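Local coordinates for nitrate transport protein (Xanthomonas axonopodis pv. citri, PDB 3KSX), which probably binds alkanesulfonates in the periplasm as the solute-binding component of an ABC importer, and is captured here with the sulfonate buffer MOPS, at residues A[141-146]-A[292-297]; A[29-34]-A[218-223]. All blocks are in the same frame, centred on the assembly; numbering follows the deposited sequence.

Interaction 1: residues A[141-146]-A[292-297]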
ATOM      1  N   SER A 141       1.067  -4.055   3.824  1.00 18.26           N
ATOM      2  CA  SER A 141       1.857  -4.915   2.926  1.00 21.30           C
ATOM      3  C   SER A 141       3.245  -5.360   3.420  1.00 21.33           C
ATOM      4  O   SER A 141       3.685  -6.452   3.080  1.00 22.80           O
ATOM      5  CB  SER A 141       2.053  -4.230   1.543  1.00 22.59           C
ATOM      6  OG  SER A 141       2.855  -3.015   1.672  1.00 28.12           O
ATOM      7  N   ALA A 142       3.892  -4.569   4.284  1.00 19.90           N
ATOM      8  CA  ALA A 142       5.238  -4.892   4.862  1.00 20.83           C
ATOM      9  C   ALA A 142       5.143  -6.004   5.869  1.00 21.14           C
ATOM     10  O   ALA A 142       6.038  -6.798   5.988  1.00 21.98           O
ATOM     11  CB  ALA A 142       5.860  -3.607   5.500  1.00 20.71           C
ATOM     12  N   HIS A 143       3.982  -6.136   6.524  1.00 21.82           N
ATOM     13  CA  HIS A 143       3.739  -7.270   7.449  1.00 20.83           C
ATOM     14  C   HIS A 143       3.757  -8.575   6.655  1.00 22.61           C
ATOM     15  O   HIS A 143       4.446  -9.496   7.041  1.00 21.38           O
ATOM     16  CB  HIS A 143       2.371  -7.085   8.095  1.00 21.90           C
ATOM     17  CG  HIS A 143       2.173  -7.816   9.372  1.00 21.35           C
ATOM     18  ND1 HIS A 143       1.149  -7.497  10.234  1.00 23.91           N
ATOM     19  CD2 HIS A 143       2.806  -8.884   9.911  1.00 22.35           C
ATOM     20  CE1 HIS A 143       1.163  -8.338  11.270  1.00 23.60           C
ATOM     21  NE2 HIS A 143       2.150  -9.195  11.086  1.00 21.85           N
ATOM     22  N   ASN A 144       3.055  -8.611   5.521  1.00 19.68           N
ATOM     23  CA  ASN A 144       3.113  -9.804   4.637  1.00 22.25           C
ATOM     24  C   ASN A 144       4.524 -10.031   3.985  1.00 20.35           C
ATOM     25  O   ASN A 144       5.032 -11.187   3.899  1.00 19.28           O
ATOM     26  CB  ASN A 144       2.023  -9.746   3.539  1.00 23.03           C
ATOM     27  CG  ASN A 144       2.105 -10.935   2.601  1.00 24.42           C
ATOM     28  OD1 ASN A 144       1.924 -12.078   3.043  1.00 24.28           O
ATOM     29  ND2 ASN A 144       2.364 -10.684   1.310  1.00 24.28           N
ATOM     30  N   LEU A 145       5.180  -8.952   3.511  1.00 21.40           N
ATOM     31  CA  LEU A 145       6.569  -9.077   3.013  1.00 20.54           C
ATOM     32  C   LEU A 145       7.481  -9.733   4.070  1.00 20.04           C
ATOM     33  O   LEU A 145       8.225 -10.696   3.760  1.00 19.63           O
ATOM     34  CB  LEU A 145       7.167  -7.719   2.661  1.00 22.52           C
ATOM     35  CG  LEU A 145       8.669  -7.791   2.323  1.00 24.13           C
ATOM     36  CD1 LEU A 145       8.675  -8.211   0.858  1.00 23.07           C
ATOM     37  CD2 LEU A 145       9.358  -6.452   2.495  1.00 29.13           C
ATOM     38  N   LEU A 146       7.410  -9.235   5.318  1.00 21.21           N
ATOM     39  CA  LEU A 146       8.217  -9.788   6.383  1.00 23.20           C
ATOM     40  C   LEU A 146       7.921 -11.258   6.659  1.00 21.44           C
ATOM     41  O   LEU A 146       8.832 -12.069   6.745  1.00 21.77           O
ATOM     42  CB  LEU A 146       8.077  -8.922   7.645  1.00 22.93           C
ATOM     43  CG  LEU A 146       9.003  -9.090   8.812  1.00 27.25           C
ATOM     44  CD1 LEU A 146      10.470  -9.058   8.412  1.00 23.81           C
ATOM     45  CD2 LEU A 146       8.658  -7.974   9.835  1.00 30.83           C
ATOM     46  N   ASP A 292      -5.728 -17.039   4.185  1.00 24.16           N
ATOM     47  CA  ASP A 292      -5.538 -18.398   4.786  1.00 25.99           C
ATOM     48  C   ASP A 292      -4.216 -18.538   5.538  1.00 26.83           C
ATOM     49  O   ASP A 292      -4.138 -19.111   6.682  1.00 27.50           O
ATOM     50  CB  ASP A 292      -5.634 -19.488   3.703  1.00 24.70           C
ATOM     51  CG  ASP A 292      -7.053 -19.575   3.037  1.00 31.03           C
ATOM     52  OD1 ASP A 292      -8.060 -19.002   3.533  1.00 28.72           O
ATOM     53  OD2 ASP A 292      -7.095 -20.217   1.969  1.00 35.49           O
ATOM     54  N   LEU A 293      -3.164 -17.989   4.912  1.00 25.95           N
ATOM     55  CA  LEU A 293      -1.817 -17.939   5.512  1.00 27.08           C
ATOM     56  C   LEU A 293      -1.795 -17.168   6.818  1.00 27.06           C
ATOM     57  O   LEU A 293      -1.214 -17.641   7.781  1.00 27.75           O
ATOM     58  CB  LEU A 293      -0.789 -17.346   4.524  1.00 25.71           C
ATOM     59  CG  LEU A 293       0.675 -17.139   4.949  1.00 27.87           C
ATOM     60  CD1 LEU A 293       1.267 -18.445   5.380  1.00 32.77           C
ATOM     61  CD2 LEU A 293       1.446 -16.561   3.756  1.00 28.79           C
ATOM     62  N   PHE A 294      -2.427 -15.982   6.860  1.00 25.31           N
ATOM     63  CA  PHE A 294      -2.375 -15.128   8.034  1.00 24.90           C
ATOM     64  C   PHE A 294      -3.135 -15.788   9.154  1.00 26.40           C
ATOM     65  O   PHE A 294      -2.722 -15.773  10.320  1.00 27.04           O
ATOM     66  CB  PHE A 294      -2.932 -13.713   7.723  1.00 25.54           C
ATOM     67  CG  PHE A 294      -1.841 -12.766   7.312  1.00 21.91           C
ATOM     68  CD1 PHE A 294      -1.176 -12.959   6.103  1.00 22.49           C
ATOM     69  CD2 PHE A 294      -1.471 -11.689   8.155  1.00 24.03           C
ATOM     70  CE1 PHE A 294      -0.139 -12.181   5.754  1.00 22.71           C
ATOM     71  CE2 PHE A 294      -0.403 -10.857   7.789  1.00 26.99           C
ATOM     72  CZ  PHE A 294       0.279 -11.106   6.585  1.00 20.21           C
ATOM     73  N   TYR A 295      -4.206 -16.437   8.787  1.00 25.65           N
ATOM     74  CA  TYR A 295      -4.982 -17.194   9.800  1.00 28.91           C
ATOM     75  C   TYR A 295      -4.174 -18.406  10.376  1.00 29.56           C
ATOM     76  O   TYR A 295      -4.149 -18.624  11.614  1.00 30.38           O
ATOM     77  CB  TYR A 295      -6.301 -17.639   9.194  1.00 29.41           C
ATOM     78  CG  TYR A 295      -7.155 -18.362  10.223  1.00 35.06           C
ATOM     79  CD1 TYR A 295      -7.598 -17.704  11.369  1.00 37.18           C
ATOM     80  CD2 TYR A 295      -7.476 -19.705  10.058  1.00 39.58           C
ATOM     81  CE1 TYR A 295      -8.356 -18.364  12.331  1.00 43.31           C
ATOM     82  CE2 TYR A 295      -8.241 -20.390  11.019  1.00 45.19           C
ATOM     83  CZ  TYR A 295      -8.674 -19.699  12.154  1.00 45.79           C
ATOM     84  OH  TYR A 295      -9.447 -20.346  13.089  1.00 50.84           O
ATOM     85  N   ALA A 296      -3.594 -19.198   9.483  1.00 30.83           N
ATOM     86  CA  ALA A 296      -2.765 -20.392   9.766  1.00 33.11           C
ATOM     87  C   ALA A 296      -1.657 -20.018  10.732  1.00 34.94           C
ATOM     88  O   ALA A 296      -1.349 -20.792  11.633  1.00 35.80           O
ATOM     89  CB  ALA A 296      -2.135 -20.905   8.481  1.00 33.06           C
ATOM     90  N   GLN A 297      -1.043 -18.858  10.491  1.00 35.21           N
ATOM     91  CA  GLN A 297       0.048 -18.295  11.318  1.00 35.37           C
ATOM     92  C   GLN A 297      -0.418 -17.536  12.552  1.00 36.86           C
ATOM     93  O   GLN A 297       0.392 -16.906  13.244  1.00 36.69           O
ATOM     94  CB  GLN A 297       0.931 -17.384  10.453  1.00 36.10           C
ATOM     95  CG  GLN A 297       1.719 -18.131   9.387  1.00 35.29           C
ATOM     96  CD  GLN A 297       2.646 -19.198   9.943  1.00 39.83           C
ATOM     97  OE1 GLN A 297       2.823 -20.261   9.338  1.00 42.33           O
ATOM     98  NE2 GLN A 297       3.249 -18.914  11.083  1.00 38.32           N
TER

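Interaction 2: residues A[29-34]-A[218-223]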
ATOM      1  N   ALA A  29     -23.161  13.495  -4.745  1.00 36.15           N
ATOM      2  CA  ALA A  29     -22.900  14.862  -4.303  1.00 34.72           C
ATOM      3  C   ALA A  29     -21.411  15.018  -3.946  1.00 34.33           C
ATOM      4  O   ALA A  29     -20.809  16.080  -4.181  1.00 31.51           O
ATOM      5  CB  ALA A  29     -23.723  15.184  -3.090  1.00 34.88           C
ATOM      6  N   GLN A  30     -20.816  13.950  -3.403  1.00 33.10           N
ATOM      7  CA  GLN A  30     -19.482  14.073  -2.847  1.00 31.68           C
ATOM      8  C   GLN A  30     -18.727  12.719  -2.976  1.00 31.07           C
ATOM      9  O   GLN A  30     -19.347  11.637  -2.938  1.00 30.40           O
ATOM     10  CB  GLN A  30     -19.563  14.486  -1.366  1.00 33.45           C
ATOM     11  CG  GLN A  30     -18.171  14.906  -0.863  1.00 39.71           C
ATOM     12  CD  GLN A  30     -18.105  15.345   0.610  1.00 44.18           C
ATOM     13  OE1 GLN A  30     -18.931  14.948   1.438  1.00 46.82           O
ATOM     14  NE2 GLN A  30     -17.081  16.136   0.934  1.00 46.86           N
ATOM     15  N   LEU A  31     -17.404  12.800  -3.130  1.00 28.85           N
ATOM     16  CA  LEU A  31     -16.540  11.620  -3.063  1.00 27.51           C
ATOM     17  C   LEU A  31     -15.417  12.006  -2.123  1.00 27.17           C
ATOM     18  O   LEU A  31     -14.579  12.849  -2.489  1.00 27.78           O
ATOM     19  CB  LEU A  31     -15.968  11.296  -4.445  1.00 27.30           C
ATOM     20  CG  LEU A  31     -14.796  10.273  -4.411  1.00 26.72           C
ATOM     21  CD1 LEU A  31     -15.204   8.945  -3.717  1.00 25.33           C
ATOM     22  CD2 LEU A  31     -14.300  10.032  -5.796  1.00 23.92           C
ATOM     23  N   ARG A  32     -15.394  11.432  -0.916  1.00 24.97           N
ATOM     24  CA  ARG A  32     -14.311  11.652   0.010  1.00 23.99           C
ATOM     25  C   ARG A  32     -13.420  10.425  -0.162  1.00 23.27           C
ATOM     26  O   ARG A  32     -13.865   9.310   0.180  1.00 21.16           O
ATOM     27  CB  ARG A  32     -14.821  11.708   1.473  1.00 24.29           C
ATOM     28  CG  ARG A  32     -15.564  13.030   1.817  1.00 25.70           C
ATOM     29  CD  ARG A  32     -15.944  13.252   3.322  1.00 30.68           C
ATOM     30  NE  ARG A  32     -14.876  12.912   4.227  1.00 29.75           N
ATOM     31  CZ  ARG A  32     -13.915  13.687   4.755  1.00 29.95           C
ATOM     32  NH1 ARG A  32     -13.787  14.960   4.495  1.00 31.73           N
ATOM     33  NH2 ARG A  32     -13.037  13.128   5.615  1.00 34.31           N
ATOM     34  N   ILE A  33     -12.271  10.627  -0.836  1.00 22.19           N
ATOM     35  CA  ILE A  33     -11.395   9.512  -1.252  1.00 22.50           C
ATOM     36  C   ILE A  33     -10.076   9.521  -0.467  1.00 22.17           C
ATOM     37  O   ILE A  33      -9.427  10.558  -0.311  1.00 23.17           O
ATOM     38  CB  ILE A  33     -11.241   9.490  -2.777  1.00 23.78           C
ATOM     39  CG1 ILE A  33     -10.167   8.556  -3.249  1.00 24.14           C
ATOM     40  CG2 ILE A  33     -10.964  10.918  -3.324  1.00 23.25           C
ATOM     41  CD1 ILE A  33     -10.100   8.405  -4.782  1.00 25.34           C
ATOM     42  N   GLY A  34      -9.716   8.394   0.130  1.00 22.13           N
ATOM     43  CA  GLY A  34      -8.480   8.342   0.840  1.00 20.20           C
ATOM     44  C   GLY A  34      -7.296   7.917  -0.015  1.00 22.90           C
ATOM     45  O   GLY A  34      -7.417   7.117  -0.943  1.00 22.73           O
ATOM     46  N   ARG A 218     -19.554  -0.520   0.993  1.00 22.73           N
ATOM     47  CA  ARG A 218     -20.575  -1.296   0.261  1.00 25.07           C
ATOM     48  C   ARG A 218     -21.818  -0.419  -0.141  1.00 25.48           C
ATOM     49  O   ARG A 218     -22.309  -0.490  -1.303  1.00 23.72           O
ATOM     50  CB  ARG A 218     -21.017  -2.499   1.085  1.00 26.52           C
ATOM     51  CG  ARG A 218     -22.220  -3.236   0.443  1.00 29.11           C
ATOM     52  CD  ARG A 218     -22.652  -4.448   1.249  1.00 34.35           C
ATOM     53  NE  ARG A 218     -21.597  -5.460   1.382  1.00 36.71           N
ATOM     54  CZ  ARG A 218     -21.403  -6.495   0.560  1.00 39.86           C
ATOM     55  NH1 ARG A 218     -22.202  -6.679  -0.485  1.00 40.15           N
ATOM     56  NH2 ARG A 218     -20.408  -7.372   0.794  1.00 39.97           N
ATOM     57  N   ARG A 219     -22.287   0.447   0.771  1.00 24.73           N
ATOM     58  CA  ARG A 219     -23.372   1.380   0.388  1.00 25.36           C
ATOM     59  C   ARG A 219     -23.048   2.317  -0.784  1.00 25.01           C
ATOM     60  O   ARG A 219     -23.853   2.519  -1.669  1.00 25.02           O
ATOM     61  CB  ARG A 219     -23.785   2.194   1.589  1.00 25.66           C
ATOM     62  CG  ARG A 219     -24.543   1.329   2.575  1.00 29.63           C
ATOM     63  CD  ARG A 219     -24.848   2.094   3.893  1.00 37.98           C
ATOM     64  NE  ARG A 219     -25.985   1.491   4.612  1.00 43.03           N
ATOM     65  CZ  ARG A 219     -27.235   1.966   4.549  1.00 44.13           C
ATOM     66  NH1 ARG A 219     -27.475   3.076   3.812  1.00 38.66           N
ATOM     67  NH2 ARG A 219     -28.244   1.359   5.247  1.00 44.30           N
ATOM     68  N   TYR A 220     -21.842   2.879  -0.801  1.00 26.26           N
ATOM     69  CA  TYR A 220     -21.525   3.871  -1.825  1.00 25.47           C
ATOM     70  C   TYR A 220     -21.392   3.147  -3.183  1.00 25.37           C
ATOM     71  O   TYR A 220     -21.835   3.674  -4.167  1.00 25.83           O
ATOM     72  CB  TYR A 220     -20.241   4.618  -1.459  1.00 26.12           C
ATOM     73  CG  TYR A 220     -19.918   5.883  -2.264  1.00 27.56           C
ATOM     74  CD1 TYR A 220     -20.419   7.136  -1.887  1.00 28.72           C
ATOM     75  CD2 TYR A 220     -19.078   5.806  -3.382  1.00 26.37           C
ATOM     76  CE1 TYR A 220     -20.087   8.293  -2.606  1.00 29.31           C
ATOM     77  CE2 TYR A 220     -18.709   6.967  -4.084  1.00 29.51           C
ATOM     78  CZ  TYR A 220     -19.189   8.196  -3.675  1.00 29.45           C
ATOM     79  OH  TYR A 220     -18.815   9.305  -4.395  1.00 29.64           O
ATOM     80  N   ALA A 221     -20.731   1.976  -3.213  1.00 24.10           N
ATOM     81  CA  ALA A 221     -20.483   1.266  -4.462  1.00 26.19           C
ATOM     82  C   ALA A 221     -21.807   0.708  -5.034  1.00 26.45           C
ATOM     83  O   ALA A 221     -22.036   0.686  -6.256  1.00 27.54           O
ATOM     84  CB  ALA A 221     -19.427   0.127  -4.238  1.00 25.36           C
ATOM     85  N   THR A 222     -22.697   0.296  -4.142  1.00 26.51           N
ATOM     86  CA  THR A 222     -24.054  -0.134  -4.531  1.00 29.36           C
ATOM     87  C   THR A 222     -24.857   1.014  -5.130  1.00 29.72           C
ATOM     88  O   THR A 222     -25.459   0.826  -6.200  1.00 30.40           O
ATOM     89  CB  THR A 222     -24.736  -0.745  -3.332  1.00 29.43           C
ATOM     90  OG1 THR A 222     -23.957  -1.888  -3.035  1.00 30.02           O
ATOM     91  CG2 THR A 222     -26.168  -1.227  -3.655  1.00 30.16           C
ATOM     92  N   ALA A 223     -24.834   2.181  -4.478  1.00 28.54           N
ATOM     93  CA  ALA A 223     -25.561   3.388  -4.974  1.00 29.88           C
ATOM     94  C   ALA A 223     -25.016   3.989  -6.262  1.00 30.08           C
ATOM     95  O   ALA A 223     -25.775   4.501  -7.066  1.00 31.35           O
ATOM     96  CB  ALA A 223     -25.646   4.448  -3.938  1.00 29.81           C
TER

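Interaction 1: residues A[141-146]-A[292-297]
Phe294 carries almost the whole of this contact, reaching from the last turn of helix 281-296 to wedge its ring edge against His143 and Asn144 on the first turn of helix 141-152. Against His143 it forms a T-shaped stack: CE2 of Phe294 stands over the centre of the imidazole face, 4.2 Å above the plane, with the two rings inclined at 75°. The imidazole is held in place to receive that edge, because His143 ND1 is hydrogen-bonded to the backbone N of Gly139 and the ring also meets Phe136. Asn144 lines another part of the phenyl rim. Its CG, anti to the backbone N (chi1 178°), carries the amide out along that rim, where OD1 comes to 3.4 Å from Phe294 CE1, near the phenyl plane. The two side chains cross at about a right angle. The Phe294 CZ atom lies 3.7 Å from Asn144 CA, packing directly against the helix backbone.

Beyond this buried trio the fit slackens quickly. Leu293, partly exposed, directs its CB at helix 141-152, yet its CD2 remains 4.6 Å from Asn144 OD1, and its packing is instead on Leu147 and Arg148, one turn further along.

At its start helix 141-152 offers Ser141 N to O3 of the bound MOPS, so Phe294 packs on the same turn that meets the ligand. Elsewhere Phe294 lies against Ile88 and Phe92 of helix 88-95, which follows strand 82-86 of one sheet, while Ala142 rests on strand 181-185 of the other; the terminal part of helix 281-296 thus lies where elements of the two lobes come together.

Interaction 2: residues A[29-34]-A[218-223]
The hydroxyl of Tyr220 donates a 2.8 Å hydrogen bond from OH to the backbone O of Gln30, at the start of strand 30-36. It approaches at a C=O...O angle of 128°, tilted 28° from the carbonyl plane, and the oxygen lies near the plane of the phenol ring, at its edge. Tyr220, whose CB already points at the strand, has CG anti to the backbone N (chi1 -168°), and this sends the ring on toward Gln30. Leu31 crosses the end of the ring at about a right angle: its CB is 3.5 Å from Tyr220 OH, and its CD1 approaches Tyr220 CE2 obliquely at 4.0 Å. Both segments belong to one lobe, whose sheet has the 2-1-3-5-4 strand order characteristic of type II periplasmic binding proteins; helix 218-223 directly follows strand 212-217, which runs antiparallel to its neighbours there. The backbone N of Tyr220 is hydrogen-bonded to Ser217 OG, just ahead of the helix. Phe227 of helix 225-244 packs on both Leu31 and Tyr220, and Trp224 meets the phenol ring.

In the fold
Both contacts are buried, but they hold different parts of the two-lobed fold and share no secondary-structure element. Interaction 1 lies nearer the middle of the molecule, its centre about 14 Å from that of the chain, and brings two helices together beside the ligand site through aromatic and van der Waals packing. Interaction 2, about 20 Å from the chain centre, ties a short helix to a strand within a single lobe, and there a phenol-to-carbonyl hydrogen bond adds a polar link to the apolar packing. Their nearest atoms are about 15 Å apart, so neither touches the other, although their segments alternate along the sequence.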